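Ureidoglycolate hydrolase (Arabidopsis thaliana, PDB 4PXE) hydrolyses (S)-ureidoglycolate to glyoxylate, ammonium and carbon dioxide in plant purine breakdown, working as a manganese-dependent homodimer of the peptidase M20 family. Local coordinates at residues R66-G71 and S192-K197; S121-K126 and T423-S428; T140-S145 and V172-A177; P213-E218 and F393-K398; V236-N241 and V334-F339. All blocks are in the same frame, centred on the assembly; numbering follows the deposited sequence.

Interaction 1: residues R66-G71 and S192-K197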
# COMPACT_ATOMS: atom_id res chain seq x y z
N ARG A 66 31.55 -0.08 -21.80
CA ARG A 66 30.70 0.95 -22.40
C ARG A 66 29.27 0.80 -21.92
O ARG A 66 28.89 -0.25 -21.41
CB ARG A 66 30.74 0.86 -23.92
CG ARG A 66 30.37 -0.49 -24.47
CD ARG A 66 30.32 -0.48 -25.99
NE ARG A 66 28.94 -0.39 -26.44
CZ ARG A 66 28.21 -1.43 -26.82
NH1 ARG A 66 28.74 -2.65 -26.83
NH2 ARG A 66 26.96 -1.25 -27.20
N GLU A 67 28.50 1.87 -22.06
CA GLU A 67 27.10 1.88 -21.67
C GLU A 67 26.25 2.46 -22.78
O GLU A 67 26.69 3.36 -23.51
CB GLU A 67 26.88 2.72 -20.42
CG GLU A 67 27.58 2.20 -19.19
CD GLU A 67 27.21 2.98 -17.95
OE1 GLU A 67 26.10 2.76 -17.41
OE2 GLU A 67 28.02 3.81 -17.52
N ASP A 68 25.03 1.96 -22.92
CA ASP A 68 24.12 2.51 -23.92
C ASP A 68 23.17 3.54 -23.29
O ASP A 68 23.31 3.89 -22.12
CB ASP A 68 23.39 1.42 -24.72
CG ASP A 68 22.40 0.60 -23.88
OD1 ASP A 68 22.01 1.05 -22.79
OD2 ASP A 68 22.03 -0.50 -24.36
N ALA A 69 22.22 4.01 -24.08
CA ALA A 69 21.38 5.14 -23.68
C ALA A 69 20.53 4.89 -22.42
O ALA A 69 20.17 5.84 -21.73
CB ALA A 69 20.49 5.57 -24.84
N VAL A 70 20.24 3.63 -22.13
CA VAL A 70 19.40 3.31 -20.97
C VAL A 70 20.18 2.65 -19.84
O VAL A 70 19.61 2.29 -18.81
CB VAL A 70 18.19 2.41 -21.34
CG1 VAL A 70 17.29 3.12 -22.35
CG2 VAL A 70 18.65 1.06 -21.87
N GLY A 71 21.48 2.47 -20.04
CA GLY A 71 22.31 1.96 -18.97
C GLY A 71 22.59 0.48 -18.99
O GLY A 71 23.04 -0.07 -17.98
N SER A 192 16.14 4.17 -30.18
CA SER A 192 16.47 3.23 -31.25
C SER A 192 17.96 2.92 -31.25
O SER A 192 18.38 1.88 -31.76
CB SER A 192 16.06 3.81 -32.61
OG SER A 192 16.25 2.87 -33.64
N SER A 193 18.75 3.82 -30.68
CA SER A 193 20.20 3.65 -30.56
C SER A 193 20.56 2.39 -29.77
O SER A 193 21.65 1.86 -29.90
CB SER A 193 20.82 4.87 -29.87
OG SER A 193 20.38 4.96 -28.53
N VAL A 194 19.62 1.93 -28.94
CA VAL A 194 19.85 0.79 -28.07
C VAL A 194 19.74 -0.53 -28.83
O VAL A 194 20.38 -1.53 -28.48
CB VAL A 194 18.87 0.82 -26.87
CG1 VAL A 194 19.00 -0.44 -26.01
CG2 VAL A 194 19.11 2.05 -26.03
N PHE A 195 18.93 -0.53 -29.89
CA PHE A 195 18.62 -1.75 -30.64
C PHE A 195 19.88 -2.42 -31.18
O PHE A 195 20.74 -1.76 -31.75
CB PHE A 195 17.72 -1.43 -31.85
CG PHE A 195 16.36 -0.88 -31.50
CD1 PHE A 195 15.95 -0.74 -30.19
CD2 PHE A 195 15.48 -0.52 -32.51
CE1 PHE A 195 14.70 -0.23 -29.89
CE2 PHE A 195 14.23 -0.01 -32.22
CZ PHE A 195 13.84 0.13 -30.90
N LEU A 196 19.96 -3.73 -31.01
CA LEU A 196 21.04 -4.50 -31.62
C LEU A 196 20.55 -5.10 -32.93
O LEU A 196 19.42 -5.58 -33.03
CB LEU A 196 21.51 -5.64 -30.70
CG LEU A 196 22.01 -5.22 -29.32
CD1 LEU A 196 22.54 -6.44 -28.59
CD2 LEU A 196 23.06 -4.13 -29.44
N LYS A 197 21.41 -5.07 -33.93
CA LYS A 197 21.13 -5.75 -35.18
C LYS A 197 21.04 -7.25 -34.93
O LYS A 197 21.79 -7.79 -34.12
CB LYS A 197 22.22 -5.44 -36.20
CG LYS A 197 21.71 -5.11 -37.59
CD LYS A 197 21.64 -6.35 -38.46
CE LYS A 197 23.03 -6.89 -38.76
NZ LYS A 197 23.87 -5.90 -39.49
O HOH W 1 22.80 -1.03 -26.93
O HOH W 2 22.40 3.79 -26.92

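Interaction 2: residues S121-K126 and T423-S428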
# COMPACT_ATOMS: atom_id res chain seq x y z
N SER A 121 44.14 -18.92 -17.16
CA SER A 121 44.49 -20.11 -17.93
C SER A 121 45.19 -19.81 -19.26
O SER A 121 45.54 -20.73 -20.01
CB SER A 121 43.26 -20.98 -18.16
OG SER A 121 42.89 -21.65 -16.97
N GLY A 122 45.38 -18.53 -19.56
CA GLY A 122 46.04 -18.10 -20.79
C GLY A 122 45.23 -18.32 -22.05
O GLY A 122 45.78 -18.45 -23.15
N PHE A 123 43.91 -18.34 -21.92
CA PHE A 123 43.05 -18.53 -23.07
C PHE A 123 43.15 -17.35 -24.03
O PHE A 123 43.21 -16.19 -23.59
CB PHE A 123 41.59 -18.75 -22.65
CG PHE A 123 40.65 -18.87 -23.81
CD1 PHE A 123 40.72 -19.95 -24.67
CD2 PHE A 123 39.71 -17.88 -24.06
CE1 PHE A 123 39.86 -20.06 -25.75
CE2 PHE A 123 38.85 -17.98 -25.13
CZ PHE A 123 38.93 -19.07 -25.98
N LYS A 124 43.18 -17.65 -25.32
CA LYS A 124 43.25 -16.63 -26.36
C LYS A 124 42.00 -16.68 -27.24
O LYS A 124 41.93 -17.49 -28.15
CB LYS A 124 44.51 -16.85 -27.21
CG LYS A 124 45.81 -16.65 -26.44
CD LYS A 124 46.03 -15.18 -26.10
CE LYS A 124 47.42 -14.92 -25.52
NZ LYS A 124 47.58 -15.44 -24.12
N PRO A 125 41.02 -15.80 -26.96
CA PRO A 125 39.78 -15.86 -27.75
C PRO A 125 39.98 -15.49 -29.22
O PRO A 125 40.79 -14.62 -29.54
CB PRO A 125 38.87 -14.83 -27.05
CG PRO A 125 39.78 -13.93 -26.32
CD PRO A 125 40.99 -14.74 -25.94
N LYS A 126 39.24 -16.17 -30.10
CA LYS A 126 39.16 -15.78 -31.50
C LYS A 126 38.07 -14.72 -31.63
O LYS A 126 38.35 -13.54 -31.83
CB LYS A 126 38.85 -16.98 -32.39
CG LYS A 126 38.87 -16.65 -33.87
CD LYS A 126 38.54 -17.86 -34.72
CE LYS A 126 37.06 -18.15 -34.70
NZ LYS A 126 36.70 -19.22 -35.68
N THR A 423 32.33 -23.02 -21.98
CA THR A 423 31.39 -22.85 -23.08
C THR A 423 31.71 -21.58 -23.89
O THR A 423 31.68 -21.61 -25.12
CB THR A 423 29.92 -22.80 -22.58
OG1 THR A 423 29.63 -23.98 -21.81
CG2 THR A 423 28.96 -22.76 -23.76
N LEU A 424 32.04 -20.49 -23.20
CA LEU A 424 32.47 -19.25 -23.87
C LEU A 424 33.68 -19.52 -24.75
O LEU A 424 33.75 -19.04 -25.89
CB LEU A 424 32.84 -18.18 -22.84
CG LEU A 424 31.69 -17.49 -22.10
CD1 LEU A 424 32.26 -16.66 -20.97
CD2 LEU A 424 30.86 -16.63 -23.04
N ALA A 425 34.64 -20.26 -24.20
CA ALA A 425 35.89 -20.57 -24.89
C ALA A 425 35.60 -21.38 -26.15
O ALA A 425 36.13 -21.07 -27.23
CB ALA A 425 36.82 -21.34 -23.97
N LYS A 426 34.78 -22.42 -26.01
CA LYS A 426 34.44 -23.27 -27.15
C LYS A 426 33.75 -22.47 -28.25
O LYS A 426 34.08 -22.61 -29.43
CB LYS A 426 33.58 -24.45 -26.71
CG LYS A 426 34.29 -25.46 -25.83
CD LYS A 426 33.34 -26.56 -25.39
CE LYS A 426 34.07 -27.62 -24.57
NZ LYS A 426 35.17 -28.27 -25.33
N LEU A 427 32.79 -21.64 -27.87
CA LEU A 427 32.07 -20.84 -28.84
C LEU A 427 32.97 -19.79 -29.50
O LEU A 427 32.83 -19.50 -30.69
CB LEU A 427 30.85 -20.19 -28.19
CG LEU A 427 29.77 -21.20 -27.81
CD1 LEU A 427 28.69 -20.54 -26.96
CD2 LEU A 427 29.17 -21.83 -29.06
N SER A 428 33.89 -19.22 -28.73
CA SER A 428 34.81 -18.21 -29.25
C SER A 428 35.65 -18.76 -30.41
O SER A 428 35.96 -18.03 -31.36
CB SER A 428 35.72 -17.67 -28.15
OG SER A 428 36.72 -16.79 -28.68

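Interaction 3: residues T140-S145 and V172-A177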
# COMPACT_ATOMS: atom_id res chain seq x y z
N THR A 140 9.75 -4.20 -11.16
CA THR A 140 9.39 -3.45 -9.95
C THR A 140 9.01 -1.98 -10.16
O THR A 140 7.98 -1.52 -9.66
CB THR A 140 10.54 -3.50 -8.93
OG1 THR A 140 10.93 -4.86 -8.75
CG2 THR A 140 10.10 -2.92 -7.57
N ARG A 141 9.86 -1.24 -10.87
CA ARG A 141 9.66 0.21 -10.90
C ARG A 141 8.59 0.67 -11.87
O ARG A 141 7.72 1.45 -11.50
CB ARG A 141 10.97 0.94 -11.19
CG ARG A 141 10.81 2.44 -11.05
CD ARG A 141 12.13 3.17 -10.84
NE ARG A 141 11.86 4.57 -10.52
CZ ARG A 141 12.76 5.46 -10.15
NH1 ARG A 141 14.05 5.13 -10.06
NH2 ARG A 141 12.38 6.71 -9.87
N PHE A 142 8.66 0.19 -13.11
CA PHE A 142 7.76 0.66 -14.17
C PHE A 142 6.75 -0.39 -14.64
O PHE A 142 5.96 -0.12 -15.55
CB PHE A 142 8.56 1.21 -15.36
CG PHE A 142 9.48 2.34 -15.00
CD1 PHE A 142 8.96 3.59 -14.69
CD2 PHE A 142 10.86 2.16 -14.96
CE1 PHE A 142 9.78 4.63 -14.35
CE2 PHE A 142 11.70 3.20 -14.62
CZ PHE A 142 11.16 4.45 -14.32
N GLY A 143 6.77 -1.58 -14.03
CA GLY A 143 5.87 -2.64 -14.45
C GLY A 143 6.35 -3.37 -15.69
O GLY A 143 5.66 -4.24 -16.24
N ILE A 144 7.55 -3.02 -16.13
CA ILE A 144 8.14 -3.56 -17.35
C ILE A 144 9.31 -4.49 -17.00
O ILE A 144 10.31 -4.04 -16.45
CB ILE A 144 8.67 -2.42 -18.25
CG1 ILE A 144 7.53 -1.47 -18.63
CG2 ILE A 144 9.34 -2.99 -19.51
CD1 ILE A 144 8.02 -0.10 -19.08
N SER A 145 9.16 -5.78 -17.30
CA SER A 145 10.25 -6.73 -17.08
C SER A 145 11.23 -6.63 -18.24
O SER A 145 10.88 -6.14 -19.32
CB SER A 145 9.70 -8.16 -17.00
OG SER A 145 9.12 -8.53 -18.24
N VAL A 172 7.02 9.38 -11.27
CA VAL A 172 8.29 9.80 -11.85
C VAL A 172 8.44 9.14 -13.22
O VAL A 172 8.28 7.93 -13.35
CB VAL A 172 9.48 9.41 -10.95
CG1 VAL A 172 10.80 9.86 -11.58
CG2 VAL A 172 9.31 10.00 -9.56
N SER A 173 8.73 9.93 -14.25
CA SER A 173 8.81 9.39 -15.60
C SER A 173 10.07 8.55 -15.76
O SER A 173 11.02 8.70 -14.99
CB SER A 173 8.79 10.50 -16.66
OG SER A 173 10.00 11.25 -16.65
N PHE A 174 10.05 7.66 -16.75
CA PHE A 174 11.24 6.88 -17.08
C PHE A 174 12.40 7.81 -17.40
O PHE A 174 13.52 7.60 -16.93
CB PHE A 174 10.98 5.95 -18.26
CG PHE A 174 12.21 5.24 -18.75
CD1 PHE A 174 12.69 4.13 -18.08
CD2 PHE A 174 12.90 5.70 -19.87
CE1 PHE A 174 13.83 3.48 -18.51
CE2 PHE A 174 14.03 5.06 -20.31
CZ PHE A 174 14.50 3.94 -19.63
N ILE A 175 12.12 8.86 -18.17
CA ILE A 175 13.16 9.81 -18.56
C ILE A 175 13.79 10.50 -17.35
O ILE A 175 15.02 10.61 -17.26
CB ILE A 175 12.63 10.85 -19.55
CG1 ILE A 175 12.22 10.18 -20.86
CG2 ILE A 175 13.67 11.93 -19.82
CD1 ILE A 175 13.26 9.22 -21.39
N GLU A 176 12.96 10.97 -16.42
CA GLU A 176 13.46 11.63 -15.22
C GLU A 176 14.28 10.67 -14.37
O GLU A 176 15.35 11.02 -13.88
CB GLU A 176 12.32 12.23 -14.39
CG GLU A 176 12.80 12.87 -13.10
CD GLU A 176 11.66 13.43 -12.26
OE1 GLU A 176 10.57 13.68 -12.82
OE2 GLU A 176 11.86 13.62 -11.04
N ALA A 177 13.77 9.45 -14.18
CA ALA A 177 14.48 8.44 -13.40
C ALA A 177 15.84 8.12 -14.03
O ALA A 177 16.86 8.10 -13.34
CB ALA A 177 13.64 7.18 -13.28

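Interaction 4: residues P213-E218 and F393-K398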
# COMPACT_ATOMS: atom_id res chain seq x y z
N PRO A 213 13.94 -26.63 -7.20
CA PRO A 213 14.64 -27.60 -6.36
C PRO A 213 15.16 -28.82 -7.13
O PRO A 213 15.70 -29.71 -6.49
CB PRO A 213 13.53 -28.06 -5.41
CG PRO A 213 12.32 -28.07 -6.30
CD PRO A 213 12.48 -26.87 -7.23
N ILE A 214 15.00 -28.85 -8.44
CA ILE A 214 15.26 -30.07 -9.21
C ILE A 214 16.72 -30.53 -9.17
O ILE A 214 16.99 -31.69 -8.86
CB ILE A 214 14.78 -29.94 -10.67
CG1 ILE A 214 13.27 -29.69 -10.71
CG2 ILE A 214 15.18 -31.19 -11.47
CD1 ILE A 214 12.44 -30.85 -10.22
N LEU A 215 17.66 -29.63 -9.44
CA LEU A 215 19.06 -30.02 -9.45
C LEU A 215 19.48 -30.47 -8.06
O LEU A 215 20.17 -31.49 -7.91
CB LEU A 215 19.96 -28.88 -9.94
CG LEU A 215 19.78 -28.45 -11.39
CD1 LEU A 215 20.56 -27.18 -11.65
CD2 LEU A 215 20.22 -29.56 -12.37
N GLU A 216 19.07 -29.73 -7.04
CA GLU A 216 19.39 -30.12 -5.68
C GLU A 216 18.80 -31.49 -5.33
O GLU A 216 19.50 -32.36 -4.80
CB GLU A 216 18.91 -29.06 -4.70
CG GLU A 216 19.25 -29.38 -3.26
CD GLU A 216 18.86 -28.28 -2.32
OE1 GLU A 216 17.66 -28.13 -2.04
OE2 GLU A 216 19.79 -27.58 -1.86
N ASP A 217 17.52 -31.70 -5.64
CA ASP A 217 16.85 -32.95 -5.27
C ASP A 217 17.47 -34.15 -5.98
O ASP A 217 17.54 -35.24 -5.40
CB ASP A 217 15.36 -32.91 -5.62
CG ASP A 217 14.57 -31.95 -4.75
OD1 ASP A 217 15.05 -31.57 -3.66
OD2 ASP A 217 13.43 -31.61 -5.16
N GLU A 218 17.91 -33.95 -7.22
CA GLU A 218 18.44 -35.06 -8.02
C GLU A 218 19.95 -35.25 -7.85
O GLU A 218 20.53 -36.18 -8.41
CB GLU A 218 18.05 -34.89 -9.49
CG GLU A 218 16.53 -34.95 -9.62
CD GLU A 218 16.00 -34.84 -11.03
OE1 GLU A 218 16.78 -34.85 -11.99
OE2 GLU A 218 14.75 -34.75 -11.14
N PHE A 393 21.94 -23.40 -15.61
CA PHE A 393 21.40 -23.36 -14.24
C PHE A 393 22.36 -24.02 -13.26
O PHE A 393 22.97 -25.06 -13.56
CB PHE A 393 20.07 -24.11 -14.15
CG PHE A 393 18.85 -23.31 -14.53
CD1 PHE A 393 18.88 -21.92 -14.73
CD2 PHE A 393 17.64 -23.97 -14.65
CE1 PHE A 393 17.70 -21.24 -15.06
CE2 PHE A 393 16.47 -23.29 -14.96
CZ PHE A 393 16.51 -21.93 -15.17
N ILE A 394 22.47 -23.43 -12.07
CA ILE A 394 23.13 -24.07 -10.94
C ILE A 394 22.09 -24.33 -9.85
O ILE A 394 21.03 -23.70 -9.81
CB ILE A 394 24.30 -23.24 -10.39
CG1 ILE A 394 23.80 -21.87 -9.90
CG2 ILE A 394 25.41 -23.09 -11.42
CD1 ILE A 394 24.92 -21.05 -9.23
N PRO A 395 22.37 -25.29 -8.95
CA PRO A 395 21.40 -25.58 -7.89
C PRO A 395 21.20 -24.42 -6.94
O PRO A 395 22.07 -23.55 -6.81
CB PRO A 395 22.04 -26.74 -7.13
CG PRO A 395 23.03 -27.33 -8.10
CD PRO A 395 23.55 -26.18 -8.89
N CYS A 396 20.04 -24.39 -6.29
CA CYS A 396 19.85 -23.48 -5.18
C CYS A 396 19.04 -24.17 -4.11
O CYS A 396 18.25 -25.07 -4.39
CB CYS A 396 19.24 -22.14 -5.63
SG CYS A 396 17.59 -22.24 -6.33
N TYR A 397 19.28 -23.74 -2.88
CA TYR A 397 18.75 -24.37 -1.69
C TYR A 397 17.23 -24.38 -1.71
O TYR A 397 16.59 -23.32 -1.70
CB TYR A 397 19.26 -23.63 -0.46
CG TYR A 397 18.85 -24.25 0.84
CD1 TYR A 397 19.08 -25.60 1.09
CD2 TYR A 397 18.26 -23.49 1.84
CE1 TYR A 397 18.69 -26.17 2.30
CE2 TYR A 397 17.88 -24.06 3.05
CZ TYR A 397 18.12 -25.40 3.27
OH TYR A 397 17.73 -25.98 4.46
N LYS A 398 16.66 -25.59 -1.73
CA LYS A 398 15.20 -25.80 -1.71
C LYS A 398 14.44 -25.07 -2.82
O LYS A 398 13.21 -24.95 -2.78
CB LYS A 398 14.62 -25.49 -0.32
CG LYS A 398 15.27 -26.39 0.73
CD LYS A 398 14.64 -26.30 2.09
CE LYS A 398 15.24 -27.37 2.99
NZ LYS A 398 15.07 -28.73 2.41
O HOH W 3 18.22 -26.79 -7.31

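Interaction 5: residues V236-N241 and V334-F339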
# COMPACT_ATOMS: atom_id res chain seq x y z
N VAL A 236 -5.07 -4.35 -13.36
CA VAL A 236 -6.51 -4.23 -13.29
C VAL A 236 -6.90 -3.22 -12.22
O VAL A 236 -6.33 -3.22 -11.12
CB VAL A 236 -7.17 -5.59 -12.97
CG1 VAL A 236 -8.68 -5.48 -12.96
CG2 VAL A 236 -6.72 -6.64 -13.98
N GLU A 237 -7.84 -2.35 -12.55
CA GLU A 237 -8.40 -1.44 -11.55
C GLU A 237 -9.92 -1.47 -11.56
O GLU A 237 -10.55 -1.53 -12.62
CB GLU A 237 -7.89 -0.01 -11.74
CG GLU A 237 -6.38 0.10 -11.59
CD GLU A 237 -5.89 1.53 -11.44
OE1 GLU A 237 -6.64 2.47 -11.79
OE2 GLU A 237 -4.75 1.71 -10.96
N PHE A 238 -10.49 -1.43 -10.36
CA PHE A 238 -11.93 -1.29 -10.18
C PHE A 238 -12.21 0.05 -9.49
O PHE A 238 -11.43 0.48 -8.64
CB PHE A 238 -12.48 -2.39 -9.28
CG PHE A 238 -12.39 -3.78 -9.87
CD1 PHE A 238 -13.30 -4.20 -10.84
CD2 PHE A 238 -11.44 -4.67 -9.41
CE1 PHE A 238 -13.24 -5.48 -11.34
CE2 PHE A 238 -11.38 -5.96 -9.92
CZ PHE A 238 -12.28 -6.36 -10.88
N GLU A 239 -13.31 0.71 -9.87
CA GLU A 239 -13.72 1.95 -9.20
C GLU A 239 -15.14 1.87 -8.68
O GLU A 239 -16.04 1.40 -9.38
CB GLU A 239 -13.58 3.15 -10.16
CG GLU A 239 -12.14 3.58 -10.41
CD GLU A 239 -12.02 4.67 -11.47
OE1 GLU A 239 -13.01 4.94 -12.16
OE2 GLU A 239 -10.91 5.25 -11.60
N GLY A 240 -15.34 2.34 -7.45
CA GLY A 240 -16.66 2.43 -6.84
C GLY A 240 -16.85 3.80 -6.20
O GLY A 240 -16.02 4.68 -6.37
N ASN A 241 -17.94 3.97 -5.48
CA ASN A 241 -18.28 5.29 -4.93
C ASN A 241 -17.56 5.63 -3.63
O ASN A 241 -17.44 6.80 -3.27
CB ASN A 241 -19.78 5.41 -4.73
CG ASN A 241 -20.54 5.35 -6.03
OD1 ASN A 241 -20.15 5.98 -7.01
ND2 ASN A 241 -21.63 4.60 -6.04
N VAL A 334 -19.37 -2.07 -9.82
CA VAL A 334 -18.22 -1.19 -9.94
C VAL A 334 -17.82 -1.05 -11.40
O VAL A 334 -18.22 -1.87 -12.23
CB VAL A 334 -17.01 -1.70 -9.11
CG1 VAL A 334 -17.32 -1.68 -7.63
CG2 VAL A 334 -16.56 -3.10 -9.56
N LYS A 335 -17.05 -0.02 -11.69
CA LYS A 335 -16.49 0.16 -13.02
C LYS A 335 -15.18 -0.63 -13.14
O LYS A 335 -14.31 -0.54 -12.26
CB LYS A 335 -16.23 1.64 -13.30
CG LYS A 335 -15.61 1.93 -14.66
CD LYS A 335 -15.40 3.43 -14.86
CE LYS A 335 -14.84 3.75 -16.24
NZ LYS A 335 -14.72 5.22 -16.45
N LEU A 336 -15.05 -1.40 -14.20
CA LEU A 336 -13.75 -1.96 -14.55
C LEU A 336 -13.03 -0.84 -15.28
O LEU A 336 -13.16 -0.69 -16.50
CB LEU A 336 -13.91 -3.20 -15.43
CG LEU A 336 -12.63 -3.89 -15.88
CD1 LEU A 336 -11.71 -4.26 -14.71
CD2 LEU A 336 -12.98 -5.13 -16.70
N SER A 337 -12.29 -0.04 -14.53
CA SER A 337 -11.71 1.19 -15.06
C SER A 337 -10.39 0.97 -15.80
O SER A 337 -9.97 1.79 -16.61
CB SER A 337 -11.55 2.23 -13.95
OG SER A 337 -10.75 1.73 -12.89
N GLU A 338 -9.73 -0.15 -15.51
CA GLU A 338 -8.54 -0.53 -16.26
C GLU A 338 -8.43 -2.03 -16.34
O GLU A 338 -8.57 -2.72 -15.34
CB GLU A 338 -7.28 0.05 -15.60
CG GLU A 338 -5.99 -0.39 -16.28
CD GLU A 338 -4.78 0.33 -15.74
OE1 GLU A 338 -4.64 0.40 -14.50
OE2 GLU A 338 -3.97 0.82 -16.56
N PHE A 339 -8.20 -2.53 -17.55
CA PHE A 339 -7.77 -3.91 -17.75
C PHE A 339 -6.70 -3.87 -18.83
O PHE A 339 -7.00 -3.77 -20.02
CB PHE A 339 -8.92 -4.84 -18.13
CG PHE A 339 -8.56 -6.30 -18.05
CD1 PHE A 339 -8.88 -7.04 -16.93
CD2 PHE A 339 -7.83 -6.90 -19.07
CE1 PHE A 339 -8.52 -8.38 -16.84
CE2 PHE A 339 -7.47 -8.24 -18.98
CZ PHE A 339 -7.81 -8.97 -17.86
O HOH W 4 -8.53 3.27 -13.16
O HOH W 5 -12.61 6.08 -14.45

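Interaction 1: residues R66-G71 and S192-K197
D68 and A69 pack against V194 where strand 64-67 ends in a type I beta turn from D68 to G71. The partner, S192-K197, belongs to the loop between helix 174-180 and strand 201-209. D68 also forms an Asx turn. Its OD1 accepts from V70 N at 3.2 Å, with the donor above the carboxylate plane, and weakly from G71 N. Chi1 of 67° puts CG between the backbone N and the carbonyl carbon, and chi2 then sets the oxygens. The other oxygen, OD2, lies 3.5 Å from V194 CG1. It is not left to this apolar neighbour: N72 ND2 bonds to it, and so does a water, which also donates to V194 O. The side chains of D68 and V194 cross at about a right angle.

A69 comes next. Its CB rests 4.0 Å from V194 CG2 and 3.7 Å from S193 OG. V70 then adds CG1, which is 4.2 Å from V194 CG2. In V194, CG1 mainly meets the aspartate, while CG2 packs on A69 and V70. L151 of helix 147-152 touches both V70 and V194. No direct hydrogen bond joins the two segments. A second water accepts from A69 N at 2.9 Å and donates to S193 OG, which is also bonded to D189 OD2.

Interaction 2: residues S121-K126 and T423-S428
The ring of F123 carries A425 on one face and S428 at its edge. A425 CB stands 3.6 Å above the ring plane, offset toward the rim. It makes a CH-pi contact, 3.9 Å from the centroid and 21° off the ring normal. The rim atom CZ also lies 3.6 Å from A425 CA, so the ring presses on the helix backbone as well as on the methyl. S428 CB sits near the ring plane, 4.1 Å from CZ.

S428 supplies the polar part. Its OG accepts a weak hydrogen bond from K126 N at 3.0 Å, with an angle of only 122° at the hydrogen. It also bonds to R127 O. P125 CB touches the same OG at 3.3 Å, so the hydroxyl is packed on the proline as well. The K126 side chain passes S428 O, with CB 3.2 Å from it. The chain bends at chi3, and NZ goes on to bond D430 O at the C-terminus.

The segment 121-126 contains the Schellman motif at G122 that ends helix 105-120, and leads toward strand 129-133. W77 of strand 73-77 touches F123 and P125. L9 of helix 9-12 packs on F123 and A425. The contact therefore ties this connection to the last turns of the C-terminal helix 410-429.

Interaction 3: residues T140-S145 and V172-A177
R141 turns CG anti to the backbone N (chi1 -173°), and its chain runs extended from CG to NE, carrying the guanidinium to A177. F142 CG is anti to the carbonyl carbon (chi1 -58°). The F142 ring is sandwiched. R141 CG lies over the centre of one face, and F174 CB over the other, toward the rim. The F174 ring adds an offset edge-to-face contact, with planes at 68° and F174 CD1 3.7 Å from F142 CE2. V172 O and A177 CB meet the F142 ring at its edge.

S173 is the N-cap of helix 174-180: its OG accepts from E176 N at 3.0 Å. The loop 140-145, between strand 129-133 and helix 147-152, follows the metal ligand E138 in sequence, and the side chains of R141 and E138 are about 8 Å apart. A177 CB sits over one face of the R141 guanidinium, 3.7 Å from CZ. R141 NE forms a salt bridge with D168 OD1, and NH1 bonds L42 O. V172 CG1 lies 3.9 Å from R141 NH2.

Interaction 4: residues P213-E218 and F393-K398
P213 and K398 approach to 5.0 Å between CA atoms, and L215 and P395 to 5.3 Å. Between these points the short helix 214-218 runs beside the chain that leaves strand 389-394. The two backbones share a water, which accepts from E216 N at 3.1 Å and from C396 N.

E216 makes the direct polar link. K398 N donates to OE1 at 2.7 Å. The donor comes in on the syn side, 32° out of the carboxylate plane. The E216 chain is extended beyond CG, which carries the carboxylate across to the backbone of Y397 and K398. The second oxygen, OE2, lies at the edge of the Y397 ring, 3.6 Å from CD1. The ring and carboxylate planes are 76° apart. One face of that ring is covered by K398 CG.

L215 is the apolar counterpart. Its CD1 touches F393 O at 3.7 Å and also approaches F393 CB. Its CB meets P395 CG at 3.9 Å. P213 CB packs on the backbone of K398.

E210, a substrate-binding residue, holds the helix start by accepting from I214 N and L215 N. The F393 side chain is about 8 Å from a bound manganese ion. M372 of strand 369-374 packs on I214 and L215. I394 reaches the other way, to strand 201-209 and to M413 of helix 410-429.

Interaction 5: residues V236-N241 and V334-F339
E237 O is gripped by two backbone N-H groups of the opposite strand. S337 N donates at 3.0 Å, tilted 33° from the carbonyl plane, and E338 N donates more weakly at 3.3 Å. Two residues facing one make a classic beta bulge in the antiparallel pairing of strands 222-239 and 335-344. The short segments run at 169° to each other. Beyond the bulge, E239 and K335 form a hydrogen-bonded pair, with E239 N 2.9 Å from K335 O.

One face of the sheet is apolar. V236 CG1 and F238 CE1 both meet L336 CD1, the first at 3.7 Å. V236 CG2 packs on F339 CD1, and F238 CD1 on V334 CG2. Helices 256-272 and 311-332 cover this face.

The other face is polar, with three glutamates beside K335 and S337. E338 OE1 lies 3.8 Å from E237 OE2, a pair of like charges. H301 ND1 is hydrogen-bonded to E237 OE2, and E338 OE2 has a long, weak ion pair with K235 NZ. A water donates to E237 OE1 at 2.5 Å and bonds S337 OG. E239 and K335 lie side by side, and a second water links E239 OE1 to K335 NZ. Both strands belong to the region involved in dimerization, and N241 O bonds to K403 of the second subunit. The nearby negative charges may favour a protonated H301 and may raise the pKa of one carboxylate.

Interactions 1 and 3 are neighbours: their centres are 17 Å apart, and V70 touches F174. Along the chain, interaction 3 falls between the two segments of interaction 1. Interaction 2 lies away from the annotated sites and joins the C-terminal helix 410-429 to an early connection. Its segments alternate with those of interaction 1 along the chain, and interactions 3, 4 and 5 all fall within its span. Interaction 4 uses strand 389-394, which pairs with strand 222-239. Interaction 5 sits farther along strand 222-239, in the dimerization region, about 42 Å from interaction 4 between centres. That long strand thus connects the surroundings of the metal site with the part of the subunit used for pairing.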